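Local atomic coordinates of myosin-2 (PDB entry 6IXO), a protein that transports organelles and other cargo along actin cables as a class V myosin, the part present being its globular cargo-binding tail domain. Residues Arg15-Thr20 / Ile59-Glu64; Ile161-Leu166 / Thr231-Tyr236; Ala290-Val295 / Ala316-Leu321. All coordinates share one frame; numbering follows the deposited sequence.

Interaction 1: Arg15-Thr20 / Ile59-Glu64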
loop_
_atom_site.group_PDB
_atom_site.type_symbol
_atom_site.label_atom_id
_atom_site.label_comp_id
_atom_site.label_asym_id
_atom_site.label_seq_id
_atom_site.Cartn_x
_atom_site.Cartn_y
_atom_site.Cartn_z
ATOM N N ARG A 15 20.924 -28.376 -19.973
ATOM C CA ARG A 15 20.502 -29.421 -19.047
ATOM C C ARG A 15 20.002 -28.844 -17.731
ATOM O O ARG A 15 19.096 -29.409 -17.109
ATOM C CB ARG A 15 21.643 -30.388 -18.766
ATOM C CG ARG A 15 22.202 -31.065 -20.005
ATOM C CD ARG A 15 21.089 -31.693 -20.846
ATOM N NE ARG A 15 21.609 -32.589 -21.888
ATOM C CZ ARG A 15 20.852 -33.357 -22.672
ATOM N NH1 ARG A 15 19.527 -33.343 -22.540
ATOM N NH2 ARG A 15 21.418 -34.140 -23.584
ATOM N N LEU A 16 20.587 -27.742 -17.277
ATOM C CA LEU A 16 20.064 -27.141 -16.014
ATOM C C LEU A 16 18.659 -26.609 -16.227
ATOM O O LEU A 16 17.791 -26.725 -15.365
ATOM C CB LEU A 16 20.983 -26.032 -15.503
ATOM C CG LEU A 16 22.308 -26.568 -14.940
ATOM C CD1 LEU A 16 23.386 -25.497 -14.893
ATOM C CD2 LEU A 16 22.107 -27.197 -13.543
ATOM N N LEU A 17 18.418 -26.025 -17.393
ATOM C CA LEU A 17 17.149 -25.339 -17.606
ATOM C C LEU A 17 16.009 -26.306 -17.948
ATOM O O LEU A 17 14.864 -26.065 -17.564
ATOM C CB LEU A 17 17.309 -24.281 -18.689
ATOM C CG LEU A 17 18.275 -23.164 -18.277
ATOM C CD1 LEU A 17 18.801 -22.387 -19.493
ATOM C CD2 LEU A 17 17.619 -22.211 -17.294
ATOM N N GLU A 18 16.313 -27.410 -18.632
ATOM C CA GLU A 18 15.261 -28.366 -18.995
ATOM C C GLU A 18 14.803 -29.185 -17.780
ATOM O O GLU A 18 13.718 -29.762 -17.787
ATOM C CB GLU A 18 15.731 -29.295 -20.143
ATOM C CG GLU A 18 16.181 -30.702 -19.754
ATOM C CD GLU A 18 16.824 -31.458 -20.948
ATOM O OE1 GLU A 18 17.723 -32.305 -20.740
ATOM O OE2 GLU A 18 16.431 -31.203 -22.109
ATOM N N ASP A 19 15.623 -29.233 -16.737
ATOM C CA ASP A 19 15.278 -29.996 -15.541
ATOM C C ASP A 19 14.403 -29.153 -14.607
ATOM O O ASP A 19 14.811 -28.802 -13.489
ATOM C CB ASP A 19 16.541 -30.463 -14.815
ATOM C CG ASP A 19 16.254 -31.511 -13.750
ATOM O OD1 ASP A 19 15.063 -31.748 -13.443
ATOM O OD2 ASP A 19 17.223 -32.089 -13.205
ATOM N N THR A 20 13.201 -28.820 -15.067
ATOM C CA THR A 20 12.323 -27.946 -14.278
ATOM C C THR A 20 11.896 -28.532 -12.935
ATOM O O THR A 20 11.556 -27.776 -12.035
ATOM C CB THR A 20 11.035 -27.558 -15.039
ATOM O OG1 THR A 20 10.460 -28.723 -15.642
ATOM C CG2 THR A 20 11.331 -26.523 -16.099
ATOM N N ILE A 59 14.547 -13.240 -13.986
ATOM C CA ILE A 59 14.767 -12.673 -15.316
ATOM C C ILE A 59 15.898 -13.398 -16.051
ATOM O O ILE A 59 15.804 -13.689 -17.260
ATOM C CB ILE A 59 15.062 -11.138 -15.208
ATOM C CG1 ILE A 59 13.754 -10.394 -14.862
ATOM C CG2 ILE A 59 15.663 -10.587 -16.508
ATOM C CD1 ILE A 59 13.982 -8.956 -14.303
ATOM N N ILE A 60 16.968 -13.723 -15.338
ATOM C CA ILE A 60 18.081 -14.413 -16.000
ATOM C C ILE A 60 17.641 -15.802 -16.458
ATOM O O ILE A 60 17.859 -16.197 -17.612
ATOM C CB ILE A 60 19.287 -14.520 -15.080
ATOM C CG1 ILE A 60 19.875 -13.122 -14.892
ATOM C CG2 ILE A 60 20.327 -15.485 -15.663
ATOM C CD1 ILE A 60 20.711 -12.954 -13.655
ATOM N N VAL A 61 17.020 -16.537 -15.545
ATOM C CA VAL A 61 16.528 -17.878 -15.827
ATOM C C VAL A 61 15.552 -17.854 -16.983
ATOM O O VAL A 61 15.687 -18.633 -17.922
ATOM C CB VAL A 61 15.824 -18.507 -14.610
ATOM C CG1 VAL A 61 15.071 -19.770 -15.032
ATOM C CG2 VAL A 61 16.825 -18.792 -13.514
ATOM N N LEU A 62 14.576 -16.958 -16.907
ATOM C CA LEU A 62 13.521 -16.856 -17.916
ATOM C C LEU A 62 14.069 -16.610 -19.296
ATOM O O LEU A 62 13.731 -17.290 -20.282
ATOM C CB LEU A 62 12.555 -15.712 -17.556
ATOM C CG LEU A 62 11.432 -15.463 -18.577
ATOM C CD1 LEU A 62 10.640 -16.723 -18.811
ATOM C CD2 LEU A 62 10.466 -14.338 -18.115
ATOM N N SER A 63 14.924 -15.610 -19.375
ATOM C CA SER A 63 15.473 -15.261 -20.659
ATOM C C SER A 63 16.356 -16.373 -21.213
ATOM O O SER A 63 16.403 -16.562 -22.439
ATOM C CB SER A 63 16.232 -13.941 -20.570
ATOM O OG SER A 63 17.260 -13.998 -19.620
ATOM N N GLU A 64 17.042 -17.127 -20.349
ATOM C CA GLU A 64 17.878 -18.214 -20.871
ATOM C C GLU A 64 16.976 -19.298 -21.440
ATOM O O GLU A 64 17.276 -19.882 -22.489
ATOM C CB GLU A 64 18.801 -18.809 -19.804
ATOM C CG GLU A 64 19.978 -17.955 -19.488
ATOM C CD GLU A 64 20.820 -17.681 -20.714
ATOM O OE1 GLU A 64 21.212 -18.645 -21.397
ATOM O OE2 GLU A 64 21.082 -16.497 -20.997
#

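Interaction 2: Ile161-Leu166 / Thr231-Tyr236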
loop_
_atom_site.group_PDB
_atom_site.type_symbol
_atom_site.label_atom_id
_atom_site.label_comp_id
_atom_site.label_asym_id
_atom_site.label_seq_id
_atom_site.Cartn_x
_atom_site.Cartn_y
_atom_site.Cartn_z
ATOM N N ILE A 161 -4.250 -7.079 -2.205
ATOM C CA ILE A 161 -4.155 -7.987 -1.061
ATOM C C ILE A 161 -3.431 -7.275 0.088
ATOM O O ILE A 161 -3.863 -7.286 1.256
ATOM C CB ILE A 161 -3.421 -9.261 -1.439
ATOM C CG1 ILE A 161 -4.321 -10.152 -2.323
ATOM C CG2 ILE A 161 -2.962 -10.044 -0.183
ATOM C CD1 ILE A 161 -3.533 -11.311 -3.040
ATOM N N TRP A 162 -2.335 -6.626 -0.263
ATOM C CA TRP A 162 -1.512 -5.931 0.721
ATOM C C TRP A 162 -2.240 -4.741 1.332
ATOM O O TRP A 162 -2.230 -4.558 2.541
ATOM C CB TRP A 162 -0.237 -5.447 0.068
ATOM C CG TRP A 162 0.770 -4.806 1.016
ATOM C CD1 TRP A 162 1.364 -5.384 2.124
ATOM C CD2 TRP A 162 1.301 -3.495 0.912
ATOM N NE1 TRP A 162 2.262 -4.501 2.685
ATOM C CE2 TRP A 162 2.246 -3.337 1.949
ATOM C CE3 TRP A 162 1.081 -2.431 0.033
ATOM C CZ2 TRP A 162 2.958 -2.156 2.139
ATOM C CZ3 TRP A 162 1.816 -1.257 0.206
ATOM C CH2 TRP A 162 2.742 -1.130 1.243
ATOM N N LEU A 163 -2.848 -3.934 0.479
ATOM C CA LEU A 163 -3.477 -2.704 0.936
ATOM C C LEU A 163 -4.632 -3.055 1.903
ATOM O O LEU A 163 -4.825 -2.381 2.919
ATOM C CB LEU A 163 -3.974 -1.883 -0.259
ATOM C CG LEU A 163 -4.367 -0.419 0.025
ATOM C CD1 LEU A 163 -3.326 0.288 0.900
ATOM C CD2 LEU A 163 -4.580 0.386 -1.270
ATOM N N LYS A 164 -5.363 -4.122 1.604
ATOM C CA LYS A 164 -6.437 -4.544 2.505
ATOM C C LYS A 164 -5.893 -4.965 3.861
ATOM O O LYS A 164 -6.461 -4.635 4.908
ATOM C CB LYS A 164 -7.250 -5.687 1.883
ATOM C CG LYS A 164 -8.264 -6.290 2.899
ATOM C CD LYS A 164 -9.177 -7.379 2.241
ATOM C CE LYS A 164 -9.967 -6.816 1.032
ATOM N NZ LYS A 164 -10.958 -5.702 1.398
ATOM N N LYS A 165 -4.783 -5.682 3.865
ATOM C CA LYS A 165 -4.160 -6.062 5.133
ATOM C C LYS A 165 -3.700 -4.840 5.919
ATOM O O LYS A 165 -3.836 -4.812 7.149
ATOM C CB LYS A 165 -2.954 -7.009 4.898
ATOM C CG LYS A 165 -3.367 -8.462 4.542
ATOM C CD LYS A 165 -2.102 -9.207 3.933
ATOM C CE LYS A 165 -2.508 -10.644 3.526
ATOM N NZ LYS A 165 -2.821 -11.462 4.705
ATOM N N LEU A 166 -3.164 -3.844 5.217
ATOM C CA LEU A 166 -2.807 -2.582 5.867
ATOM C C LEU A 166 -4.023 -1.923 6.523
ATOM O O LEU A 166 -3.927 -1.452 7.643
ATOM C CB LEU A 166 -2.207 -1.587 4.871
ATOM C CG LEU A 166 -0.836 -2.036 4.315
ATOM C CD1 LEU A 166 -0.394 -0.930 3.388
ATOM C CD2 LEU A 166 0.252 -2.231 5.404
ATOM N N THR A 231 -2.615 8.026 0.921
ATOM C CA THR A 231 -3.887 8.730 0.747
ATOM C C THR A 231 -5.067 7.784 1.006
ATOM O O THR A 231 -6.082 8.131 1.654
ATOM C CB THR A 231 -3.976 9.314 -0.685
ATOM O OG1 THR A 231 -3.068 10.418 -0.791
ATOM C CG2 THR A 231 -5.392 9.785 -0.992
ATOM N N THR A 232 -4.947 6.571 0.459
ATOM C CA THR A 232 -6.007 5.549 0.698
ATOM C C THR A 232 -6.117 5.253 2.193
ATOM O O THR A 232 -7.211 5.214 2.766
ATOM C CB THR A 232 -5.718 4.233 -0.073
ATOM O OG1 THR A 232 -5.720 4.505 -1.471
ATOM C CG2 THR A 232 -6.793 3.152 0.229
ATOM N N LEU A 233 -4.982 5.111 2.855
ATOM C CA LEU A 233 -5.032 4.751 4.279
ATOM C C LEU A 233 -5.519 5.899 5.185
ATOM O O LEU A 233 -6.251 5.657 6.164
ATOM C CB LEU A 233 -3.658 4.272 4.751
ATOM C CG LEU A 233 -3.244 2.931 4.091
ATOM C CD1 LEU A 233 -1.841 2.532 4.530
ATOM C CD2 LEU A 233 -4.237 1.746 4.369
ATOM N N LEU A 234 -5.094 7.122 4.887
ATOM C CA LEU A 234 -5.561 8.292 5.647
ATOM C C LEU A 234 -7.067 8.496 5.508
ATOM O O LEU A 234 -7.770 8.774 6.493
ATOM C CB LEU A 234 -4.841 9.565 5.170
ATOM C CG LEU A 234 -3.354 9.591 5.515
ATOM C CD1 LEU A 234 -2.683 10.767 4.825
ATOM C CD2 LEU A 234 -3.130 9.642 7.060
ATOM N N ASN A 235 -7.570 8.416 4.275
ATOM C CA ASN A 235 -9.028 8.477 4.074
ATOM C C ASN A 235 -9.759 7.427 4.896
ATOM O O ASN A 235 -10.861 7.685 5.450
ATOM C CB ASN A 235 -9.410 8.290 2.608
ATOM C CG ASN A 235 -9.186 9.552 1.807
ATOM O OD1 ASN A 235 -9.482 10.625 2.289
ATOM N ND2 ASN A 235 -8.702 9.419 0.562
ATOM N N TYR A 236 -9.149 6.249 4.938
ATOM C CA TYR A 236 -9.680 5.111 5.676
ATOM C C TYR A 236 -9.716 5.425 7.185
ATOM O O TYR A 236 -10.726 5.236 7.846
ATOM C CB TYR A 236 -8.830 3.865 5.450
ATOM C CG TYR A 236 -9.495 2.597 5.986
ATOM C CD1 TYR A 236 -10.561 2.009 5.300
ATOM C CD2 TYR A 236 -9.024 1.974 7.138
ATOM C CE1 TYR A 236 -11.187 0.818 5.788
ATOM C CE2 TYR A 236 -9.602 0.749 7.619
ATOM C CZ TYR A 236 -10.694 0.221 6.957
ATOM O OH TYR A 236 -11.239 -0.951 7.407
#

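Interaction 3: Ala290-Val295 / Ala316-Leu321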
loop_
_atom_site.group_PDB
_atom_site.type_symbol
_atom_site.label_atom_id
_atom_site.label_comp_id
_atom_site.label_asym_id
_atom_site.label_seq_id
_atom_site.Cartn_x
_atom_site.Cartn_y
_atom_site.Cartn_z
ATOM N N ALA A 290 -13.085 17.751 15.518
ATOM C CA ALA A 290 -12.305 18.381 16.595
ATOM C C ALA A 290 -12.652 19.845 16.724
ATOM O O ALA A 290 -12.805 20.378 17.851
ATOM C CB ALA A 290 -10.794 18.194 16.332
ATOM N N LYS A 291 -12.786 20.542 15.593
ATOM C CA LYS A 291 -13.144 21.987 15.673
ATOM C C LYS A 291 -14.532 22.149 16.283
ATOM O O LYS A 291 -14.765 22.983 17.157
ATOM C CB LYS A 291 -13.111 22.649 14.302
ATOM C CG LYS A 291 -11.677 22.922 13.803
ATOM C CD LYS A 291 -11.618 23.322 12.325
ATOM C CE LYS A 291 -10.226 23.823 11.904
ATOM N NZ LYS A 291 -9.103 22.938 12.343
ATOM N N LEU A 292 -15.461 21.320 15.825
ATOM C CA LEU A 292 -16.841 21.423 16.271
ATOM C C LEU A 292 -16.883 21.273 17.791
ATOM O O LEU A 292 -17.652 21.952 18.496
ATOM C CB LEU A 292 -17.712 20.352 15.581
ATOM C CG LEU A 292 -19.207 20.296 15.977
ATOM C CD1 LEU A 292 -20.032 19.669 14.872
ATOM C CD2 LEU A 292 -19.417 19.462 17.247
ATOM N N LEU A 293 -16.058 20.369 18.297
ATOM C CA LEU A 293 -16.059 20.053 19.712
ATOM C C LEU A 293 -15.436 21.185 20.538
ATOM O O LEU A 293 -15.600 21.218 21.753
ATOM C CB LEU A 293 -15.324 18.753 19.955
ATOM C CG LEU A 293 -16.003 17.489 19.400
ATOM C CD1 LEU A 293 -15.186 16.240 19.818
ATOM C CD2 LEU A 293 -17.438 17.376 19.954
ATOM N N GLN A 294 -14.772 22.118 19.869
ATOM C CA GLN A 294 -14.054 23.167 20.588
ATOM C C GLN A 294 -14.636 24.550 20.464
ATOM O O GLN A 294 -14.497 25.377 21.397
ATOM C CB GLN A 294 -12.591 23.205 20.104
ATOM C CG GLN A 294 -11.787 21.985 20.549
ATOM C CD GLN A 294 -10.376 22.017 20.037
ATOM O OE1 GLN A 294 -10.082 21.501 18.962
ATOM N NE2 GLN A 294 -9.491 22.651 20.794
ATOM N N VAL A 295 -15.269 24.845 19.331
ATOM C CA VAL A 295 -15.732 26.228 19.123
ATOM C C VAL A 295 -17.032 26.506 19.889
ATOM O O VAL A 295 -17.745 25.586 20.301
ATOM C CB VAL A 295 -15.951 26.542 17.629
ATOM C CG1 VAL A 295 -14.629 26.429 16.873
ATOM C CG2 VAL A 295 -16.998 25.602 17.047
ATOM N N ALA A 316 -27.100 16.691 9.183
ATOM C CA ALA A 316 -27.492 15.596 10.078
ATOM C C ALA A 316 -26.310 15.176 10.952
ATOM O O ALA A 316 -26.489 14.784 12.104
ATOM C CB ALA A 316 -28.026 14.392 9.275
ATOM N N GLN A 317 -25.098 15.215 10.392
ATOM C CA GLN A 317 -23.899 14.925 11.180
ATOM C C GLN A 317 -23.634 16.005 12.227
ATOM O O GLN A 317 -23.280 15.683 13.362
ATOM C CB GLN A 317 -22.662 14.776 10.284
ATOM C CG GLN A 317 -22.753 13.507 9.398
ATOM C CD GLN A 317 -21.717 13.491 8.266
ATOM O OE1 GLN A 317 -21.275 14.541 7.804
ATOM N NE2 GLN A 317 -21.363 12.290 7.802
ATOM N N LEU A 318 -23.750 17.266 11.831
ATOM C CA LEU A 318 -23.644 18.375 12.790
ATOM C C LEU A 318 -24.616 18.151 13.936
ATOM O O LEU A 318 -24.287 18.359 15.111
ATOM C CB LEU A 318 -23.946 19.720 12.124
ATOM C CG LEU A 318 -22.923 20.156 11.079
ATOM C CD1 LEU A 318 -23.303 21.491 10.463
ATOM C CD2 LEU A 318 -21.547 20.225 11.694
ATOM N N GLN A 319 -25.831 17.727 13.594
ATOM C CA GLN A 319 -26.854 17.601 14.631
ATOM C C GLN A 319 -26.531 16.491 15.625
ATOM O O GLN A 319 -26.719 16.679 16.817
ATOM C CB GLN A 319 -28.228 17.348 14.013
ATOM C CG GLN A 319 -29.317 17.189 15.061
ATOM C CD GLN A 319 -30.646 16.903 14.423
ATOM O OE1 GLN A 319 -30.700 16.286 13.370
ATOM N NE2 GLN A 319 -31.726 17.367 15.039
ATOM N N LYS A 320 -26.089 15.326 15.134
ATOM C CA LYS A 320 -25.696 14.229 16.025
ATOM C C LYS A 320 -24.584 14.651 16.961
ATOM O O LYS A 320 -24.594 14.338 18.145
ATOM C CB LYS A 320 -25.206 13.001 15.234
ATOM C CG LYS A 320 -26.273 12.228 14.517
ATOM C CD LYS A 320 -27.209 11.524 15.478
ATOM C CE LYS A 320 -28.373 10.890 14.721
ATOM N NZ LYS A 320 -29.214 10.066 15.608
ATOM N N LEU A 321 -23.583 15.315 16.400
ATOM C CA LEU A 321 -22.419 15.697 17.186
ATOM C C LEU A 321 -22.810 16.731 18.234
ATOM O O LEU A 321 -22.428 16.609 19.401
ATOM C CB LEU A 321 -21.329 16.255 16.295
ATOM C CG LEU A 321 -20.718 15.192 15.360
ATOM C CD1 LEU A 321 -19.837 15.881 14.336
ATOM C CD2 LEU A 321 -19.910 14.177 16.161
#

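Interaction 1: Arg15-Thr20 / Ile59-Glu64
Leu-17, near the end of helix 6-18, pushes its two methyl branches at Val-61 and Glu-64, which sit three residues apart on helix 53-67. The tight part lies at Glu-64: Leu-17 CD1 comes within 3.6 Å of Glu-64 CB and also nears the carbonyl carbon of that residue. The other branch packs more loosely. Leu-17 CD2 lies 4.2 Å from Val-61 CG1, the two side chains running past each other in opposite directions, and about as near to the backbone Val-61 O (4.1 Å). With CG anti to its carbonyl carbon (chi1 -64°), Leu-17 spreads both methyls against the facing helix. Glu-64 offers only the aliphatic base of its side chain, because a bend at chi2 (-58°) carries the carboxylate away to a salt bridge with Arg-67. Phe-68, Leu-70 and Ile-408 also touch Leu-17, the last from helix 403-415. On the solvent side of helix 6-18, Arg-15 NH1 bonds Glu-18 OE1 at 2.8 Å; the oxygen uses its syn lone pair and lies almost in the guanidinium plane, yet this pair takes no part in the contact with 59-64. Trimming Leu-17 to an alanine is likely to open a gap beside Glu-64 CB and Val-61 CG1 and weaken the packing of helix 6-18 on helix 53-67. The side chains thus meet through apolar atoms, so the join probably depends on shape and burial rather than on polar bonds.

Interaction 2: Ile161-Leu166 / Thr231-Tyr236
Leu-166 N donates to Trp-162 O at 2.9 Å, the shortest hydrogen bond within the two segments, and this helical turn presents Leu-166 to Leu-233 of the facing helix. The two leucines meet at about a right angle, with Leu-166 CD1 3.9 Å from Leu-233 CD1 and Leu-166 CB close to Leu-233 CD2. The same Leu-166 CD1 also lies 3.6 Å above the plane of the Trp-162 ring, offset toward its rim, so one methyl serves both the indole and the partner helix. One turn earlier, Leu-163 has CG anti to the backbone N (chi1 -166°), which brings its branches over to helix 223-247. There Leu-163 CD1 approaches Leu-233 CD2 to 3.9 Å as the two side chains slide past each other, while Leu-163 CD2 meets Thr-232 CG2 at 3.8 Å. Thr-232 thus gives its methyl to the interface, and its hydroxyl bonds back to Ala-228 O in its own helix. Leu-233 is wedged between Leu-163 and Leu-166, with Phe-209 and Ile-212 of helix 202-218 also against it, and Phe-377 touches both Leu-163 and Thr-232. The local axes run in the same general direction, 10.8 Å apart at a crossing angle of -33°. Such leucine-rich packing, near the centre of the chain, belongs to the elongated all-helical bundle of the myosin V globular tail, here joining its long helix 134-180 to helix 223-247.

Interaction 3: Ala290-Val295 / Ala316-Leu321
The backbones come nearest at Leu-292 and Leu-321, whose CA atoms are 8.0 Å apart, where helix 284-294 faces the short helix 315-323. Leu-292 supplies the whole of the first segment's close contact. Its CG stands anti to the backbone N (chi1 178°), and the extended side chain reaches across to two leucines on successive turns of the other helix. Leu-292 CD1 is the most engaged atom: it lies 3.6 Å from Leu-318 CD2 and 3.8 Å from Leu-321 CD1, and so fits between the ends of both side chains. The second methyl, Leu-292 CD2, rests against the base of Leu-321, 3.9 Å from Leu-321 CB. Leu-318 therefore touches with one methyl only, whereas Leu-321 takes part with both its CB and a methyl. All three leucines are buried. Leu-306 of helix 300-309 packs on Leu-292, Arg-307 of that helix and Cys-310 touch Leu-318, and Leu-252 and Ile-246 lie against Leu-321. Close to the contact leucine, Lys-291 O accepts both Gln-294 N at 2.8 Å and Val-295 N at 2.9 Å. Lys-297 NZ bonds to Leu-292 O and Val-295 O, so the carbonyl of the contact leucine and that of Val-295 share a single ammonium group. On the other helix Gln-317 ties its amide to Thr-314 N and Ile-368 O, which probably holds the amide from turning. Together, the three leucines form a piece of the hydrophobic core between short neighbouring helices of the DIL region, which forms part of the globular cargo-binding tail of this class V myosin.

How the interactions relate
The three contacts follow one another along the chain and are spread along the elongated tail domain. Interaction 2 lies near its middle, about 6 Å from the centre of the chain, while interactions 1 and 3 sit on opposite sides of that centre, their own centres about 64 Å apart. From interaction 2 the centres are about 37 Å to interaction 1 and 27 Å to interaction 3, and none touches another. Helix 223-247 links interactions 2 and 3, carrying Leu-233 in the one and reaching Leu-321 of the other through Ile-246. The C-terminal part runs back past all three, at Ile-368, Phe-377 and Ile-408. No ligand or cargo is bound.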